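MazG-related protein (Thermotoga maritima, PDB 2YXH) binds magnesium ions and probably hydrolyses nucleoside triphosphates to monophosphates and pyrophosphate. Local coordinates at residues E34-V38 / E53-M57. The protein carries 1 engineered substitution. Numbering follows the deposited sequence.
Sequences EIEEV and EIGDM. Engineered in segment 53-57: M57 (natural residue Leu). With MG (magnesium ion), chain D; MG (magnesium ion), chain C.
Build two alpha-helical turns, from helices 24-43 and 47-72, running nearly antiparallel: axes 8.7 Å apart, N-to-C directions at 161°, with E34 CA over M57 CA and V38 CA over E53 CA, both 5.4 Å. E34 (chi1 m, chi2 m) bridges two magnesium ions: OE1 2.2 Å from MG of chain D, OE2 2.0 Å from MG of chain C, which D60 and four waters also bind. I35 (CA-to-CB away) packs on I35 of the second subunit. E37 (m, then t) brings OE2 to 2.0 Å from MG of chain D; E53 OE1 at 2.1 Å, D56 OD2 at 1.9 Å and water 1 join it. E34-x-x-E37 and E53-x-x-D56 form the acidic cluster characteristic of the MazG family's helical metal site, and the ion holds E37 OE2 2.5 Å from E53 OE1. D56 OD1 salt-bridges K86 of the second subunit. V38 (t) closes the apolar side, CG2 3.5 Å from E53 CB and 4.3 Å from CB of engineered selenomethionine M57, CG1 4.1 Å from I54 CD1.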
loop_
_atom_site.group_PDB
_atom_site.type_symbol
_atom_site.label_atom_id
_atom_site.label_comp_id
_atom_site.label_asym_id
_atom_site.label_seq_id
_atom_site.Cartn_x
_atom_site.Cartn_y
_atom_site.Cartn_z
ATOM N N GLU A 34 0.429 8.692 -6.765
ATOM C CA GLU A 34 -0.771 8.753 -5.974
ATOM C C GLU A 34 -0.501 9.345 -4.624
ATOM O O GLU A 34 -1.399 9.880 -4.017
ATOM C CB GLU A 34 -1.374 7.348 -5.684
ATOM C CG GLU A 34 -1.717 6.604 -6.854
ATOM C CD GLU A 34 -2.924 7.186 -7.571
ATOM O OE1 GLU A 34 -3.643 8.025 -6.961
ATOM O OE2 GLU A 34 -3.191 6.759 -8.729
ATOM N N ILE A 35 0.672 9.067 -4.089
ATOM C CA ILE A 35 1.148 9.702 -2.881
ATOM C C ILE A 35 0.982 11.231 -3.026
ATOM O O ILE A 35 0.577 11.912 -2.090
ATOM C CB ILE A 35 2.682 9.465 -2.720
ATOM C CG1 ILE A 35 2.975 8.152 -2.080
ATOM C CG2 ILE A 35 3.359 10.599 -1.856
ATOM C CD1 ILE A 35 4.441 7.928 -1.985
ATOM N N GLU A 36 1.301 11.778 -4.183
ATOM C CA GLU A 36 1.103 13.211 -4.369
ATOM C C GLU A 36 -0.369 13.591 -4.411
ATOM O O GLU A 36 -0.767 14.634 -3.890
ATOM C CB GLU A 36 1.799 13.713 -5.625
ATOM C CG GLU A 36 3.381 13.556 -5.583
ATOM C CD GLU A 36 4.117 14.386 -4.458
ATOM O OE1 GLU A 36 3.522 15.227 -3.728
ATOM O OE2 GLU A 36 5.342 14.208 -4.318
ATOM N N GLU A 37 -1.224 12.727 -4.968
ATOM C CA GLU A 37 -2.632 13.038 -4.944
ATOM C C GLU A 37 -3.123 13.042 -3.529
ATOM O O GLU A 37 -3.989 13.817 -3.182
ATOM C CB GLU A 37 -3.423 12.169 -5.873
ATOM C CG GLU A 37 -2.869 12.209 -7.314
ATOM C CD GLU A 37 -3.733 11.400 -8.271
ATOM O OE1 GLU A 37 -3.808 11.812 -9.423
ATOM O OE2 GLU A 37 -4.374 10.368 -7.897
ATOM N N VAL A 38 -2.516 12.239 -2.666
ATOM C CA VAL A 38 -3.028 12.116 -1.300
ATOM C C VAL A 38 -2.613 13.425 -0.544
ATOM O O VAL A 38 -3.434 14.109 0.122
ATOM C CB VAL A 38 -2.462 10.840 -0.589
ATOM C CG1 VAL A 38 -2.637 10.947 0.858
ATOM C CG2 VAL A 38 -3.187 9.581 -1.112
ATOM N N GLU A 53 -8.087 8.970 -3.174
ATOM C CA GLU A 53 -6.709 8.726 -3.308
ATOM C C GLU A 53 -6.161 7.642 -2.318
ATOM O O GLU A 53 -5.195 6.934 -2.643
ATOM C CB GLU A 53 -5.991 10.063 -3.115
ATOM C CG GLU A 53 -6.679 11.165 -4.000
ATOM C CD GLU A 53 -6.599 10.809 -5.500
ATOM O OE1 GLU A 53 -5.837 9.891 -5.882
ATOM O OE2 GLU A 53 -7.317 11.408 -6.324
ATOM N N ILE A 54 -6.668 7.614 -1.091
ATOM C CA ILE A 54 -6.246 6.500 -0.186
ATOM C C ILE A 54 -6.461 5.143 -0.920
ATOM O O ILE A 54 -5.571 4.282 -1.007
ATOM C CB ILE A 54 -6.953 6.562 1.171
ATOM C CG1 ILE A 54 -6.421 7.817 1.947
ATOM C CG2 ILE A 54 -6.587 5.295 2.003
ATOM C CD1 ILE A 54 -4.898 7.797 2.236
ATOM N N GLY A 55 -7.652 4.990 -1.511
ATOM C CA GLY A 55 -7.871 3.760 -2.238
ATOM C C GLY A 55 -6.910 3.586 -3.421
ATOM O O GLY A 55 -6.287 2.521 -3.579
ATOM N N ASP A 56 -6.784 4.623 -4.261
ATOM C CA ASP A 56 -5.809 4.580 -5.355
ATOM C C ASP A 56 -4.447 4.143 -4.886
ATOM O O ASP A 56 -3.747 3.419 -5.538
ATOM C CB ASP A 56 -5.688 5.968 -5.925
ATOM C CG ASP A 56 -6.812 6.318 -6.835
ATOM O OD1 ASP A 56 -7.751 5.529 -7.065
ATOM O OD2 ASP A 56 -6.739 7.332 -7.440
HETATM N N MSE A 57 -4.045 4.674 -3.745
HETATM C CA MSE A 57 -2.717 4.519 -3.219
HETATM C C MSE A 57 -2.470 3.072 -2.814
HETATM O O MSE A 57 -1.430 2.510 -3.093
HETATM C CB MSE A 57 -2.588 5.440 -1.986
HETATM C CG MSE A 57 -1.181 5.263 -1.308
HETATM SE SE MSE A 57 -1.026 6.001 0.520
HETATM C CE MSE A 57 -2.485 4.854 1.407
HETATM MG MG MG D . -5.615 8.827 -7.630
HETATM MG MG MG C . -2.586 5.223 -9.923
HETATM O O HOH W 1 -7.281 10.195 -8.483
HETATM O O HOH W 2 -0.979 6.390 -10.047
HETATM O O HOH W 3 -3.201 6.485 -11.573
HETATM O O HOH W 4 -1.578 4.134 -11.393
HETATM O O HOH W 5 -4.365 4.073 -9.786
#